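Local coordinates for protein restriction endonuclease EcoP15I, modification subunit (Escherichia coli, PDB 4ZCF) that methylates the N6 atom of one adenine in the DNA site 5'-CAGCAG-3', using S-adenosyl-L-methionine, and joins the Res subunit for DNA restriction, at residues L224-A229 against A417-L422; T290-F293 against E299-P302. All coordinates share one frame; numbering follows the deposited sequence.

Contact 1: L224-A229 against A417-L422; sequences LVWKNA and AKTIKL
Leu422 lays its two methyls over one face of the Trp226 indole. Leu422 CD1 sits almost exactly above the five-membered ring, 3.6 Å from its centroid and 1° off the ring normal, a CH-pi contact. Leu422 CD2 serves the six-membered ring from the same side, 3.8 Å from Trp226 CE3. The indole and the leucine reach toward each other from the strand and from the helix start; Trp226 holds CG anti to the backbone N (chi1 -175°), which extends the ring from the strand toward Leu422. The far end of the indole meets the residues leading into helix 420-430: Lys418 CD lies 3.6 Å from Trp226 CZ3, and Thr419 CG2 approaches Trp226 CZ2 at 3.9 Å. On the ring's other face Asn228 CB stands over the centre, 3.4 Å above the plane, so the indole is sandwiched between Asn228 of its own segment and Leu422. With an alanine here the Leu422 methyls would probably lose the surface they rest on, and the aliphatic part of Lys418 its aromatic neighbour.

A second shell fixes these partners. Lys418 bends at chi2 and chi4, and its NZ forms a salt bridge with Asp123, which belongs to the predicted S-adenosylmethionine-binding region; the indole thus backs a lysine directed at the probable cofactor site. Thr419 is the N-cap of helix 420-430: its OG1 accepts from Lys421 N at 3.2 Å, with an N-H...O angle of 162°, and is also hydrogen-bonded to Glu402. Trp226 NE1 makes a weak hydrogen bond to Leu394 O.

In the Rossmann-like methyltransferase sheet, strand 220-227 runs between strands 241-248 and 391-393, and Trp226 joins it to the start of helix 420-430, whose Ile420 packs on helix 446-455.

Contact 2: T290-F293 against E299-P302; sequences TQWF and ELWP. With nucleotides of chain E.
Leu300 drives one methyl, CD1, against two aromatic side chains of helix 283-296. Leu300 CD1 lies 3.7 Å from Phe293 CE1 and equally near Phe293 CD1, approaching the ring obliquely. Trp292 adds a looser contact, its CZ3 4.2 Å from Leu300 CD1. Phe293 holds CG anti to the backbone N (chi1 -175°), which carries the ring toward the leucine although its CB does not point there. Leu269 of helix 264-279 also packs on Leu300, and Leu346 of the second subunit touches both Leu300 and Trp292. The loop between helix 283-296 and strand 308-310 folds back so that Leu300 packs on the helix it has just left, while the next two residues turn to DNA. Trp301, by contrast, is exposed and takes no part in the apolar cluster. Trp301 NE1 donates to OP1 of DT17 of chain E at 2.8 Å with an N-H...O angle of 148°, the phosphate oxygen lying near the indole plane at the ring edge. Pro302, joined by a cis peptide, sets its CB over the centre of one face of that indole, 3.6 Å above the plane.

How the contacts relate
After building much of the methyltransferase sheet, the chain enters strand 220-227, which supplies the first half of contact 1. It then leaves that sheet for a more distant region containing helices 264-279 and 283-296, where contact 2 closes a short loop with five intervening residues, and goes on through the four-stranded antiparallel sheet of strands 308-310, 313-318, 376-380 and 365-366. Strand 391-393 brings it back before 417-422 completes contact 1. Contact 2 therefore lies within the long excursion that contact 1 closes, and the two do not cross. Their centres are about 28 Å apart. One ties sheet to helix in the methyltransferase core; the other joins helix 283-296 to the loop whose Trp301 binds a DNA phosphate. Both adjoin the second subunit.

Contact 1: L224-A229 against A417-L422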
# COMPACT_ATOMS: atom_id res chain seq x y z
N LEU A 224 -9.35 -8.55 5.37
CA LEU A 224 -10.55 -9.36 5.29
C LEU A 224 -10.41 -10.52 6.26
O LEU A 224 -9.31 -11.03 6.47
CB LEU A 224 -10.79 -9.90 3.86
CG LEU A 224 -10.72 -8.88 2.71
CD1 LEU A 224 -10.41 -9.58 1.37
CD2 LEU A 224 -12.03 -8.08 2.60
N VAL A 225 -11.53 -10.92 6.86
CA VAL A 225 -11.60 -12.02 7.82
C VAL A 225 -12.30 -13.16 7.17
O VAL A 225 -13.45 -13.03 6.78
CB VAL A 225 -12.21 -11.57 9.17
CG1 VAL A 225 -12.54 -12.75 10.07
CG2 VAL A 225 -11.26 -10.59 9.89
N TRP A 226 -11.56 -14.23 6.93
CA TRP A 226 -12.11 -15.45 6.32
C TRP A 226 -12.45 -16.48 7.43
O TRP A 226 -11.54 -17.08 8.00
CB TRP A 226 -11.15 -16.02 5.24
CG TRP A 226 -11.70 -17.20 4.48
CD1 TRP A 226 -13.00 -17.44 4.15
CD2 TRP A 226 -10.94 -18.28 3.92
NE1 TRP A 226 -13.12 -18.66 3.53
CE2 TRP A 226 -11.87 -19.17 3.32
CE3 TRP A 226 -9.57 -18.61 3.89
CZ2 TRP A 226 -11.46 -20.36 2.67
CZ3 TRP A 226 -9.17 -19.78 3.26
CH2 TRP A 226 -10.10 -20.64 2.66
N LYS A 227 -13.75 -16.59 7.78
CA LYS A 227 -14.24 -17.58 8.74
C LYS A 227 -14.47 -18.85 7.89
O LYS A 227 -15.46 -18.95 7.15
CB LYS A 227 -15.48 -17.05 9.50
CG LYS A 227 -16.39 -18.13 10.06
CD LYS A 227 -16.12 -18.50 11.48
CE LYS A 227 -17.21 -19.43 11.98
NZ LYS A 227 -17.32 -20.71 11.23
N ASN A 228 -13.47 -19.76 7.93
CA ASN A 228 -13.33 -20.93 7.09
C ASN A 228 -13.33 -22.29 7.77
O ASN A 228 -13.19 -23.32 7.09
CB ASN A 228 -12.02 -20.77 6.30
CG ASN A 228 -10.76 -20.81 7.13
OD1 ASN A 228 -10.74 -20.45 8.30
ND2 ASN A 228 -9.65 -21.25 6.54
N ALA A 229 -13.41 -22.31 9.11
CA ALA A 229 -13.37 -23.55 9.89
C ALA A 229 -14.48 -23.58 10.94
O ALA A 229 -15.06 -22.53 11.25
CB ALA A 229 -12.02 -23.70 10.57
N ALA A 417 -5.10 -26.84 0.97
CA ALA A 417 -5.34 -26.05 -0.24
C ALA A 417 -6.49 -25.03 -0.12
O ALA A 417 -7.37 -25.15 0.74
CB ALA A 417 -5.58 -26.98 -1.42
N LYS A 418 -6.45 -24.00 -0.95
CA LYS A 418 -7.50 -23.01 -0.91
C LYS A 418 -8.62 -23.44 -1.82
O LYS A 418 -8.36 -23.98 -2.91
CB LYS A 418 -7.00 -21.62 -1.38
CG LYS A 418 -6.00 -20.92 -0.46
CD LYS A 418 -6.64 -20.36 0.80
CE LYS A 418 -5.59 -19.88 1.74
NZ LYS A 418 -4.90 -21.01 2.40
N THR A 419 -9.85 -23.12 -1.43
CA THR A 419 -11.00 -23.32 -2.29
C THR A 419 -11.02 -22.23 -3.38
O THR A 419 -10.60 -21.10 -3.15
CB THR A 419 -12.30 -23.50 -1.52
OG1 THR A 419 -13.38 -23.36 -2.45
CG2 THR A 419 -12.49 -22.49 -0.38
N ILE A 420 -11.48 -22.60 -4.56
CA ILE A 420 -11.63 -21.74 -5.74
C ILE A 420 -12.76 -20.71 -5.52
O ILE A 420 -12.74 -19.65 -6.15
CB ILE A 420 -11.80 -22.60 -7.04
CG1 ILE A 420 -13.14 -23.40 -7.05
CG2 ILE A 420 -10.58 -23.54 -7.25
CD1 ILE A 420 -13.41 -24.38 -8.23
N LYS A 421 -13.71 -20.98 -4.60
CA LYS A 421 -14.84 -20.09 -4.26
C LYS A 421 -14.45 -18.79 -3.49
O LYS A 421 -15.23 -17.82 -3.46
CB LYS A 421 -15.95 -20.87 -3.52
CG LYS A 421 -16.53 -22.07 -4.27
CD LYS A 421 -17.43 -21.69 -5.44
CE LYS A 421 -18.24 -22.87 -5.95
NZ LYS A 421 -17.44 -23.82 -6.78
N LEU A 422 -13.24 -18.76 -2.92
CA LEU A 422 -12.72 -17.62 -2.17
C LEU A 422 -12.10 -16.54 -3.08
O LEU A 422 -12.44 -15.36 -2.95
CB LEU A 422 -11.70 -18.10 -1.10
CG LEU A 422 -10.95 -17.00 -0.34
CD1 LEU A 422 -11.85 -16.35 0.72
CD2 LEU A 422 -9.67 -17.51 0.24

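Contact 2: T290-F293 against E299-P302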
# COMPACT_ATOMS: atom_id res chain seq x y z
N THR A 290 -46.59 -10.35 -2.96
CA THR A 290 -46.56 -10.50 -1.49
C THR A 290 -46.63 -11.99 -1.08
O THR A 290 -46.02 -12.39 -0.10
CB THR A 290 -47.63 -9.62 -0.81
OG1 THR A 290 -47.39 -8.25 -1.13
CG2 THR A 290 -47.65 -9.76 0.70
N GLN A 291 -47.34 -12.80 -1.88
CA GLN A 291 -47.50 -14.24 -1.68
C GLN A 291 -46.14 -14.97 -1.85
O GLN A 291 -45.71 -15.67 -0.94
CB GLN A 291 -48.58 -14.80 -2.64
CG GLN A 291 -49.02 -16.23 -2.34
CD GLN A 291 -49.99 -16.80 -3.35
OE1 GLN A 291 -50.90 -16.13 -3.87
NE2 GLN A 291 -49.85 -18.10 -3.61
N TRP A 292 -45.48 -14.78 -3.00
CA TRP A 292 -44.18 -15.37 -3.30
C TRP A 292 -43.10 -14.77 -2.40
O TRP A 292 -42.17 -15.49 -2.02
CB TRP A 292 -43.82 -15.17 -4.78
CG TRP A 292 -42.48 -15.71 -5.20
CD1 TRP A 292 -42.22 -16.92 -5.79
CD2 TRP A 292 -41.22 -15.02 -5.13
NE1 TRP A 292 -40.89 -17.03 -6.09
CE2 TRP A 292 -40.25 -15.88 -5.69
CE3 TRP A 292 -40.82 -13.78 -4.62
CZ2 TRP A 292 -38.89 -15.54 -5.72
CZ3 TRP A 292 -39.48 -13.44 -4.65
CH2 TRP A 292 -38.53 -14.31 -5.21
N PHE A 293 -43.21 -13.44 -2.09
CA PHE A 293 -42.29 -12.75 -1.19
C PHE A 293 -42.41 -13.30 0.24
O PHE A 293 -41.38 -13.70 0.80
CB PHE A 293 -42.46 -11.23 -1.24
CG PHE A 293 -41.44 -10.49 -0.42
CD1 PHE A 293 -40.15 -10.28 -0.90
CD2 PHE A 293 -41.76 -9.99 0.84
CE1 PHE A 293 -39.20 -9.57 -0.15
CE2 PHE A 293 -40.82 -9.27 1.58
CZ PHE A 293 -39.55 -9.07 1.08
N GLU A 299 -34.68 -16.28 2.09
CA GLU A 299 -33.61 -16.68 1.16
C GLU A 299 -33.04 -15.47 0.38
O GLU A 299 -32.07 -15.62 -0.38
CB GLU A 299 -34.19 -17.67 0.12
CG GLU A 299 -34.87 -18.91 0.68
CD GLU A 299 -35.42 -19.83 -0.40
OE1 GLU A 299 -36.66 -20.00 -0.46
OE2 GLU A 299 -34.61 -20.34 -1.20
N LEU A 300 -33.65 -14.28 0.54
CA LEU A 300 -33.36 -13.07 -0.20
C LEU A 300 -32.25 -12.17 0.27
O LEU A 300 -31.97 -11.19 -0.43
CB LEU A 300 -34.65 -12.28 -0.51
CG LEU A 300 -35.75 -13.07 -1.26
CD1 LEU A 300 -37.00 -12.23 -1.47
CD2 LEU A 300 -35.24 -13.68 -2.56
N TRP A 301 -31.53 -12.50 1.32
CA TRP A 301 -30.55 -11.59 1.88
C TRP A 301 -29.51 -11.30 0.82
O TRP A 301 -29.12 -12.21 0.15
CB TRP A 301 -29.89 -12.23 3.09
CG TRP A 301 -28.87 -11.38 3.73
CD1 TRP A 301 -29.06 -10.48 4.69
CD2 TRP A 301 -27.50 -11.33 3.40
NE1 TRP A 301 -27.91 -9.87 5.00
CE2 TRP A 301 -26.93 -10.38 4.22
CE3 TRP A 301 -26.70 -12.00 2.49
CZ2 TRP A 301 -25.59 -10.07 4.16
CZ3 TRP A 301 -25.39 -11.69 2.42
CH2 TRP A 301 -24.84 -10.74 3.25
N PRO A 302 -29.02 -9.99 0.61
CA PRO A 302 -29.43 -8.98 1.58
C PRO A 302 -30.60 -8.10 1.17
O PRO A 302 -30.74 -7.01 1.66
CB PRO A 302 -28.21 -8.08 1.71
CG PRO A 302 -27.25 -8.48 0.68
CD PRO A 302 -28.02 -9.26 -0.30
P DT E 17 -28.62 -6.48 5.75
OP1 DT E 17 -27.47 -7.34 6.11
OP2 DT E 17 -29.94 -7.08 5.44
O5' DT E 17 -28.88 -5.49 7.00
C5' DT E 17 -27.97 -5.14 8.06
C4' DT E 17 -28.71 -5.01 9.37
O4' DT E 17 -29.37 -3.74 9.52
C3' DT E 17 -29.81 -6.02 9.72
O3' DT E 17 -29.83 -6.10 11.13
C2' DT E 17 -31.10 -5.36 9.23
C1' DT E 17 -30.78 -3.89 9.53
N1 DT E 17 -31.45 -2.79 8.75
C2 DT E 17 -31.62 -1.62 9.45
O2 DT E 17 -31.21 -1.47 10.60
N3 DT E 17 -32.33 -0.65 8.76
C4 DT E 17 -32.82 -0.73 7.46
O4 DT E 17 -33.35 0.27 6.93
C5 DT E 17 -32.65 -2.00 6.83
C7 DT E 17 -33.12 -2.17 5.42
C6 DT E 17 -32.00 -2.98 7.49